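Local coordinates for beta-L-arabinobiosidase (Bacteroides thetaiotaomicron, PDB 5MQR), which probably hydrolyses beta-L-arabinofuranose linkages in the side chains of plant pectin, and may also have sialidase activity, at residues R933-W947 / E996-G1008. Numbering follows the deposited sequence.
Sequences RTRGVGKCEWDGAIW and EYLDEVTGYWLKG
A single antiparallel beta bridge, the hydrogen-bonded pair Ile946 and Leu998, joins two long loops of the MGH1-like glycoside hydrolase domain, whose family is built as an (alpha/alpha)6 barrel. Ile946 N meets Leu998 O at 3.0 Å, and the return bond runs from Leu998 N to Ile946 O. Trp947, next along, is the N-cap residue of helix 948-964, which places the bridge just ahead of that helix. Tyr997 is wedged inside the contact: CG sits between its backbone N and carbonyl carbon (chi1 75°), directing the ring between Gly938-Glu941 on one hand and Ala945-Trp947 on the other. Its CB lies over the centre of one indole face of Trp947, a CH-pi contact, while Trp942 covers the opposite face. The six-membered ring of Trp947 and the Tyr997 ring are nearly parallel (19°) but slid apart, with little overlap; Leu1006 CD1 lies on the other face of the tyrosine. Several bonds fix its hydroxyl: Tyr997 OH donates to Glu941 OE1 at 2.7 Å, from above the carboxylate plane, and accepts from Cys940 N at 3.0 Å and, weakly, from Gly938 N. Glu941 OE2 in turn takes Lys939 N, so the two carboxylate oxygens tie the Tyr997 hydroxyl and the backbone N of Lys939 to one group. Cys940 SG approaches the Tyr997 ring obliquely, and the Cys940 side chain lies about 4 Å from a bound HEPES buffer molecule. Lys1007 closes the same end through a bond from NZ to Gly938 O at 2.8 Å. Beyond the bridge, Arg933 forms a salt-bridge network through one nitrogen: NH1 reaches Glu1000 OE1 at 2.8 Å on the syn side of the carboxylate, and Asp999 OD2 at 2.9 Å by a nearly straight bond (170°) that arrives from above the aspartate plane.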
ATOM      1  N   ARG A 933      48.562  -8.098   7.524  1.00 33.61           N
ATOM      2  CA  ARG A 933      48.825  -6.760   8.078  1.00 33.67           C
ATOM      3  C   ARG A 933      50.199  -6.603   8.728  1.00 34.11           C
ATOM      4  O   ARG A 933      50.334  -6.161   9.864  1.00 33.47           O
ATOM      5  CB  ARG A 933      47.683  -6.311   8.993  1.00 33.66           C
ATOM      6  CG  ARG A 933      46.364  -6.117   8.233  1.00 34.13           C
ATOM      7  CD  ARG A 933      45.296  -5.395   9.053  1.00 34.08           C
ATOM      8  NE  ARG A 933      45.699  -4.014   9.331  1.00 34.58           N
ATOM      9  CZ  ARG A 933      45.296  -3.277  10.367  1.00 34.81           C
ATOM     10  NH1 ARG A 933      44.417  -3.741  11.261  1.00 34.78           N
ATOM     11  NH2 ARG A 933      45.773  -2.044  10.497  1.00 35.08           N
ATOM     12  N   THR A 934      51.217  -6.954   7.948  1.00 34.92           N
ATOM     13  CA  THR A 934      52.613  -6.828   8.356  1.00 35.52           C
ATOM     14  C   THR A 934      53.359  -5.719   7.616  1.00 35.54           C
ATOM     15  O   THR A 934      54.570  -5.608   7.782  1.00 35.92           O
ATOM     16  CB  THR A 934      53.376  -8.157   8.130  1.00 36.16           C
ATOM     17  OG1 THR A 934      53.182  -8.596   6.774  1.00 36.47           O
ATOM     18  CG2 THR A 934      52.899  -9.246   9.115  1.00 36.16           C
ATOM     19  N   ARG A 935      52.672  -4.891   6.824  1.00 35.04           N
ATOM     20  CA  ARG A 935      53.351  -3.854   6.028  1.00 35.74           C
ATOM     21  C   ARG A 935      53.126  -2.420   6.528  1.00 36.07           C
ATOM     22  O   ARG A 935      53.258  -1.472   5.762  1.00 35.61           O
ATOM     23  CB  ARG A 935      52.940  -3.976   4.574  1.00 35.95           C
ATOM     24  CG  ARG A 935      53.476  -5.228   3.913  1.00 37.17           C
ATOM     25  CD  ARG A 935      52.640  -5.594   2.694  1.00 37.52           C
ATOM     26  NE  ARG A 935      53.032  -6.884   2.155  1.00 38.57           N
ATOM     27  CZ  ARG A 935      52.739  -8.062   2.701  1.00 38.99           C
ATOM     28  NH1 ARG A 935      52.021  -8.145   3.837  1.00 39.06           N
ATOM     29  NH2 ARG A 935      53.175  -9.172   2.107  1.00 38.93           N
ATOM     30  N   GLY A 936      52.833  -2.256   7.816  1.00 36.34           N
ATOM     31  CA  GLY A 936      52.633  -0.929   8.383  1.00 37.13           C
ATOM     32  C   GLY A 936      51.192  -0.479   8.267  1.00 37.50           C
ATOM     33  O   GLY A 936      50.368  -1.148   7.628  1.00 38.38           O
ATOM     34  N   VAL A 937      50.887   0.642   8.914  1.00 38.19           N
ATOM     35  CA  VAL A 937      49.537   1.231   8.914  1.00 37.79           C
ATOM     36  C   VAL A 937      49.601   2.697   8.506  1.00 36.83           C
ATOM     37  O   VAL A 937      50.660   3.328   8.556  1.00 36.79           O
ATOM     38  CB  VAL A 937      48.811   1.078  10.290  1.00 39.33           C
ATOM     39  CG1 VAL A 937      48.690  -0.402  10.669  1.00 40.13           C
ATOM     40  CG2 VAL A 937      49.503   1.873  11.409  1.00 39.81           C
ATOM     41  N   GLY A 938      48.455   3.215   8.071  1.00 36.00           N
ATOM     42  CA  GLY A 938      48.295   4.625   7.756  1.00 35.85           C
ATOM     43  C   GLY A 938      48.649   5.044   6.347  1.00 35.44           C
ATOM     44  O   GLY A 938      48.433   6.197   6.007  1.00 34.69           O
ATOM     45  N   LYS A 939      49.157   4.117   5.527  1.00 36.34           N
ATOM     46  CA  LYS A 939      49.639   4.422   4.155  1.00 38.10           C
ATOM     47  C   LYS A 939      48.960   3.615   3.029  1.00 36.57           C
ATOM     48  O   LYS A 939      49.528   3.430   1.974  1.00 36.77           O
ATOM     49  CB  LYS A 939      51.160   4.249   4.111  1.00 40.49           C
ATOM     50  CG  LYS A 939      51.836   5.197   5.081  1.00 42.74           C
ATOM     51  CD  LYS A 939      53.349   5.099   5.046  1.00 46.54           C
ATOM     52  CE  LYS A 939      53.949   6.231   5.887  1.00 48.60           C
ATOM     53  NZ  LYS A 939      55.299   5.842   6.364  1.00 50.35           N
ATOM     54  N   CYS A 940      47.734   3.163   3.279  1.00 35.18           N
ATOM     55  CA  CYS A 940      46.903   2.406   2.320  1.00 34.23           C
ATOM     56  C   CYS A 940      47.464   1.045   1.923  1.00 33.41           C
ATOM     57  O   CYS A 940      47.959   0.879   0.808  1.00 34.61           O
ATOM     58  CB  CYS A 940      46.580   3.264   1.084  1.00 33.98           C
ATOM     59  SG  CYS A 940      45.747   4.811   1.496  1.00 33.51           S
ATOM     60  N   GLU A 941      47.341   0.076   2.828  1.00 31.94           N
ATOM     61  CA  GLU A 941      47.862  -1.273   2.626  1.00 31.91           C
ATOM     62  C   GLU A 941      46.709  -2.258   2.418  1.00 30.64           C
ATOM     63  O   GLU A 941      45.721  -2.206   3.147  1.00 29.91           O
ATOM     64  CB  GLU A 941      48.701  -1.725   3.823  1.00 32.46           C
ATOM     65  CG  GLU A 941      49.722  -0.712   4.327  1.00 33.28           C
ATOM     66  CD  GLU A 941      49.137   0.363   5.258  1.00 33.45           C
ATOM     67  OE1 GLU A 941      48.021   0.161   5.829  1.00 33.92           O
ATOM     68  OE2 GLU A 941      49.798   1.423   5.411  1.00 32.27           O
ATOM     69  N   TRP A 942      46.880  -3.181   1.467  1.00 29.66           N
ATOM     70  CA  TRP A 942      45.835  -4.136   1.067  1.00 28.69           C
ATOM     71  C   TRP A 942      46.123  -5.570   1.530  1.00 28.25           C
ATOM     72  O   TRP A 942      45.569  -6.540   0.990  1.00 27.81           O
ATOM     73  CB  TRP A 942      45.649  -4.092  -0.450  1.00 28.57           C
ATOM     74  CG  TRP A 942      44.916  -2.890  -0.921  1.00 28.00           C
ATOM     75  CD1 TRP A 942      45.373  -1.612  -0.964  1.00 27.87           C
ATOM     76  CD2 TRP A 942      43.574  -2.856  -1.442  1.00 27.65           C
ATOM     77  NE1 TRP A 942      44.394  -0.776  -1.462  1.00 27.40           N
ATOM     78  CE2 TRP A 942      43.285  -1.513  -1.761  1.00 27.20           C
ATOM     79  CE3 TRP A 942      42.600  -3.828  -1.675  1.00 27.26           C
ATOM     80  CZ2 TRP A 942      42.075  -1.125  -2.316  1.00 26.89           C
ATOM     81  CZ3 TRP A 942      41.391  -3.435  -2.194  1.00 26.99           C
ATOM     82  CH2 TRP A 942      41.141  -2.098  -2.520  1.00 26.47           C
ATOM     83  N   ASP A 943      46.924  -5.686   2.588  1.00 27.79           N
ATOM     84  CA  ASP A 943      47.290  -6.986   3.151  1.00 27.84           C
ATOM     85  C   ASP A 943      46.413  -7.408   4.330  1.00 27.16           C
ATOM     86  O   ASP A 943      46.873  -8.145   5.218  1.00 27.32           O
ATOM     87  CB  ASP A 943      48.795  -7.032   3.513  1.00 28.05           C
ATOM     88  CG  ASP A 943      49.199  -6.017   4.562  1.00 28.16           C
ATOM     89  OD1 ASP A 943      48.458  -5.019   4.802  1.00 26.77           O
ATOM     90  OD2 ASP A 943      50.297  -6.244   5.151  1.00 29.25           O
ATOM     91  N   GLY A 944      45.149  -6.982   4.342  1.00 26.30           N
ATOM     92  CA  GLY A 944      44.221  -7.484   5.349  1.00 26.20           C
ATOM     93  C   GLY A 944      43.135  -6.555   5.840  1.00 25.60           C
ATOM     94  O   GLY A 944      42.035  -7.010   6.123  1.00 25.95           O
ATOM     95  N   ALA A 945      43.431  -5.263   5.947  1.00 25.34           N
ATOM     96  CA  ALA A 945      42.465  -4.280   6.436  1.00 24.94           C
ATOM     97  C   ALA A 945      41.191  -4.289   5.597  1.00 24.02           C
ATOM     98  O   ALA A 945      41.196  -4.801   4.474  1.00 23.91           O
ATOM     99  CB  ALA A 945      43.097  -2.884   6.427  1.00 25.13           C
ATOM    100  N   ILE A 946      40.116  -3.703   6.121  1.00 23.69           N
ATOM    101  CA  ILE A 946      38.832  -3.659   5.401  1.00 23.03           C
ATOM    102  C   ILE A 946      38.870  -2.474   4.460  1.00 23.10           C
ATOM    103  O   ILE A 946      39.129  -1.348   4.879  1.00 23.33           O
ATOM    104  CB  ILE A 946      37.630  -3.554   6.354  1.00 22.87           C
ATOM    105  CG1 ILE A 946      37.621  -4.742   7.309  1.00 23.32           C
ATOM    106  CG2 ILE A 946      36.302  -3.470   5.598  1.00 22.19           C
ATOM    107  CD1 ILE A 946      36.481  -4.737   8.293  1.00 23.36           C
ATOM    108  N   TRP A 947      38.629  -2.752   3.181  1.00 23.23           N
ATOM    109  CA  TRP A 947      38.520  -1.740   2.115  1.00 22.86           C
ATOM    110  C   TRP A 947      37.100  -1.837   1.523  1.00 22.56           C
ATOM    111  O   TRP A 947      36.733  -2.870   0.959  1.00 23.03           O
ATOM    112  CB  TRP A 947      39.546  -2.004   1.010  1.00 23.01           C
ATOM    113  CG  TRP A 947      40.918  -1.531   1.325  1.00 23.28           C
ATOM    114  CD1 TRP A 947      41.881  -2.207   2.041  1.00 23.56           C
ATOM    115  CD2 TRP A 947      41.502  -0.288   0.946  1.00 23.30           C
ATOM    116  NE1 TRP A 947      43.009  -1.450   2.143  1.00 23.66           N
ATOM    117  CE2 TRP A 947      42.814  -0.266   1.475  1.00 23.71           C
ATOM    118  CE3 TRP A 947      41.043   0.821   0.226  1.00 23.05           C
ATOM    119  CZ2 TRP A 947      43.679   0.825   1.289  1.00 23.73           C
ATOM    120  CZ3 TRP A 947      41.894   1.898   0.038  1.00 23.33           C
ATOM    121  CH2 TRP A 947      43.200   1.900   0.576  1.00 23.73           C
ATOM    122  N   GLU A 996      38.534   5.640   3.424  1.00 23.40           N
ATOM    123  CA  GLU A 996      39.339   4.838   2.526  1.00 23.71           C
ATOM    124  C   GLU A 996      39.407   3.373   2.933  1.00 23.40           C
ATOM    125  O   GLU A 996      39.115   2.492   2.130  1.00 23.28           O
ATOM    126  CB  GLU A 996      40.726   5.453   2.387  1.00 24.29           C
ATOM    127  CG  GLU A 996      40.691   6.853   1.791  1.00 24.51           C
ATOM    128  CD  GLU A 996      42.074   7.456   1.682  1.00 25.17           C
ATOM    129  OE1 GLU A 996      42.958   6.880   0.975  1.00 24.80           O
ATOM    130  OE2 GLU A 996      42.264   8.506   2.334  1.00 25.96           O
ATOM    131  N   TYR A 997      39.820   3.128   4.167  1.00 23.70           N
ATOM    132  CA  TYR A 997      39.930   1.781   4.709  1.00 24.12           C
ATOM    133  C   TYR A 997      39.987   1.823   6.217  1.00 24.18           C
ATOM    134  O   TYR A 997      40.308   2.862   6.796  1.00 23.79           O
ATOM    135  CB  TYR A 997      41.154   1.050   4.124  1.00 24.98           C
ATOM    136  CG  TYR A 997      42.546   1.438   4.624  1.00 25.46           C
ATOM    137  CD1 TYR A 997      42.992   2.764   4.632  1.00 25.94           C
ATOM    138  CD2 TYR A 997      43.444   0.456   5.020  1.00 26.54           C
ATOM    139  CE1 TYR A 997      44.279   3.086   5.061  1.00 26.37           C
ATOM    140  CE2 TYR A 997      44.730   0.762   5.449  1.00 26.82           C
ATOM    141  CZ  TYR A 997      45.148   2.075   5.473  1.00 26.94           C
ATOM    142  OH  TYR A 997      46.445   2.353   5.888  1.00 27.08           O
ATOM    143  N   LEU A 998      39.679   0.693   6.850  1.00 24.76           N
ATOM    144  CA  LEU A 998      39.569   0.652   8.312  1.00 25.22           C
ATOM    145  C   LEU A 998      40.102  -0.635   8.931  1.00 25.30           C
ATOM    146  O   LEU A 998      40.228  -1.674   8.272  1.00 25.56           O
ATOM    147  CB  LEU A 998      38.097   0.840   8.725  1.00 25.48           C
ATOM    148  CG  LEU A 998      37.165  -0.266   8.223  1.00 26.30           C
ATOM    149  CD1 LEU A 998      36.325  -0.823   9.355  1.00 27.13           C
ATOM    150  CD2 LEU A 998      36.273   0.157   7.064  1.00 26.46           C
ATOM    151  N   ASP A 999      40.372  -0.544  10.220  1.00 25.35           N
ATOM    152  CA  ASP A 999      40.862  -1.651  11.013  1.00 25.81           C
ATOM    153  C   ASP A 999      39.753  -2.697  11.201  1.00 25.60           C
ATOM    154  O   ASP A 999      38.642  -2.364  11.605  1.00 24.94           O
ATOM    155  CB  ASP A 999      41.356  -1.124  12.360  1.00 26.37           C
ATOM    156  CG  ASP A 999      42.049  -2.182  13.175  1.00 27.30           C
ATOM    157  OD1 ASP A 999      41.390  -3.165  13.586  1.00 27.86           O
ATOM    158  OD2 ASP A 999      43.261  -2.054  13.386  1.00 27.60           O
ATOM    159  N   GLU A1000      40.068  -3.950  10.877  1.00 25.55           N
ATOM    160  CA  GLU A1000      39.082  -5.031  10.851  1.00 25.81           C
ATOM    161  C   GLU A1000      38.565  -5.445  12.236  1.00 26.21           C
ATOM    162  O   GLU A1000      37.425  -5.929  12.359  1.00 25.79           O
ATOM    163  CB  GLU A1000      39.628  -6.263  10.091  1.00 26.28           C
ATOM    164  CG  GLU A1000      40.610  -7.174  10.852  1.00 27.26           C
ATOM    165  CD  GLU A1000      42.026  -6.609  11.063  1.00 27.86           C
ATOM    166  OE1 GLU A1000      42.393  -5.565  10.454  1.00 27.66           O
ATOM    167  OE2 GLU A1000      42.801  -7.241  11.836  1.00 29.03           O
ATOM    168  N   VAL A1001      39.415  -5.275  13.255  1.00 26.55           N
ATOM    169  CA  VAL A1001      39.075  -5.587  14.660  1.00 27.05           C
ATOM    170  C   VAL A1001      38.450  -4.388  15.397  1.00 26.56           C
ATOM    171  O   VAL A1001      37.503  -4.576  16.170  1.00 25.78           O
ATOM    172  CB  VAL A1001      40.314  -6.071  15.451  1.00 27.84           C
ATOM    173  CG1 VAL A1001      40.013  -6.297  16.946  1.00 28.12           C
ATOM    174  CG2 VAL A1001      40.880  -7.343  14.833  1.00 28.15           C
ATOM    175  N   THR A1002      39.004  -3.187  15.187  1.00 26.30           N
ATOM    176  CA  THR A1002      38.638  -2.016  16.002  1.00 26.09           C
ATOM    177  C   THR A1002      37.679  -1.101  15.342  1.00 24.95           C
ATOM    178  O   THR A1002      37.099  -0.302  16.016  1.00 25.19           O
ATOM    179  CB  THR A1002      39.830  -1.141  16.435  1.00 26.53           C
ATOM    180  OG1 THR A1002      40.411  -0.491  15.303  1.00 25.90           O
ATOM    181  CG2 THR A1002      40.861  -1.983  17.120  1.00 27.72           C
ATOM    182  N   GLY A1003      37.537  -1.185  14.033  1.00 24.54           N
ATOM    183  CA  GLY A1003      36.657  -0.290  13.292  1.00 23.96           C
ATOM    184  C   GLY A1003      37.262   1.079  12.993  1.00 23.86           C
ATOM    185  O   GLY A1003      36.622   1.903  12.341  1.00 22.76           O
ATOM    186  N   TYR A1004      38.494   1.317  13.448  1.00 24.02           N
ATOM    187  CA  TYR A1004      39.138   2.605  13.265  1.00 24.46           C
ATOM    188  C   TYR A1004      39.376   2.886  11.795  1.00 23.72           C
ATOM    189  O   TYR A1004      40.050   2.124  11.119  1.00 24.02           O
ATOM    190  CB  TYR A1004      40.478   2.643  14.002  1.00 24.73           C
ATOM    191  CG  TYR A1004      41.208   3.957  13.902  1.00 25.07           C
ATOM    192  CD1 TYR A1004      40.574   5.174  14.199  1.00 24.99           C
ATOM    193  CD2 TYR A1004      42.556   3.995  13.544  1.00 25.51           C
ATOM    194  CE1 TYR A1004      41.274   6.382  14.125  1.00 25.09           C
ATOM    195  CE2 TYR A1004      43.261   5.194  13.485  1.00 25.58           C
ATOM    196  CZ  TYR A1004      42.621   6.384  13.768  1.00 25.35           C
ATOM    197  OH  TYR A1004      43.345   7.548  13.698  1.00 25.15           O
ATOM    198  N   TRP A1005      38.838   3.983  11.317  1.00 23.32           N
ATOM    199  CA  TRP A1005      39.146   4.441   9.956  1.00 23.75           C
ATOM    200  C   TRP A1005      40.601   4.901   9.948  1.00 24.17           C
ATOM    201  O   TRP A1005      40.986   5.779  10.705  1.00 23.97           O
ATOM    202  CB  TRP A1005      38.194   5.547   9.510  1.00 23.19           C
ATOM    203  CG  TRP A1005      36.835   5.033   9.143  1.00 23.01           C
ATOM    204  CD1 TRP A1005      35.724   5.041   9.912  1.00 22.79           C
ATOM    205  CD2 TRP A1005      36.456   4.425   7.897  1.00 22.74           C
ATOM    206  NE1 TRP A1005      34.684   4.482   9.240  1.00 22.35           N
ATOM    207  CE2 TRP A1005      35.111   4.080   8.003  1.00 22.29           C
ATOM    208  CE3 TRP A1005      37.141   4.117   6.718  1.00 22.72           C
ATOM    209  CZ2 TRP A1005      34.410   3.484   6.955  1.00 22.05           C
ATOM    210  CZ3 TRP A1005      36.454   3.503   5.697  1.00 22.51           C
ATOM    211  CH2 TRP A1005      35.101   3.195   5.819  1.00 21.95           C
ATOM    212  N   LEU A1006      41.405   4.263   9.111  1.00 25.13           N
ATOM    213  CA  LEU A1006      42.859   4.309   9.286  1.00 26.27           C
ATOM    214  C   LEU A1006      43.592   5.590   8.859  1.00 26.72           C
ATOM    215  O   LEU A1006      44.764   5.721   9.157  1.00 28.81           O
ATOM    216  CB  LEU A1006      43.503   3.078   8.657  1.00 26.41           C
ATOM    217  CG  LEU A1006      43.189   1.793   9.436  1.00 26.46           C
ATOM    218  CD1 LEU A1006      43.280   0.555   8.543  1.00 26.37           C
ATOM    219  CD2 LEU A1006      44.098   1.690  10.652  1.00 26.79           C
ATOM    220  N   LYS A1007      42.936   6.530   8.201  1.00 26.80           N
ATOM    221  CA  LYS A1007      43.490   7.892   8.091  1.00 27.78           C
ATOM    222  C   LYS A1007      43.009   8.836   9.200  1.00 27.64           C
ATOM    223  O   LYS A1007      43.270  10.032   9.142  1.00 27.60           O
ATOM    224  CB  LYS A1007      43.153   8.504   6.738  1.00 28.38           C
ATOM    225  CG  LYS A1007      43.674   7.697   5.564  1.00 29.20           C
ATOM    226  CD  LYS A1007      45.174   7.798   5.427  1.00 29.93           C
ATOM    227  CE  LYS A1007      45.615   7.115   4.146  1.00 30.50           C
ATOM    228  NZ  LYS A1007      47.041   7.352   3.882  1.00 31.08           N
ATOM    229  N   GLY A1008      42.330   8.323  10.222  1.00 27.34           N
ATOM    230  CA  GLY A1008      41.853   9.197  11.296  1.00 27.19           C
ATOM    231  C   GLY A1008      40.989  10.360  10.809  1.00 26.49           C
ATOM    232  O   GLY A1008      40.042  10.180  10.038  1.00 25.33           O
TER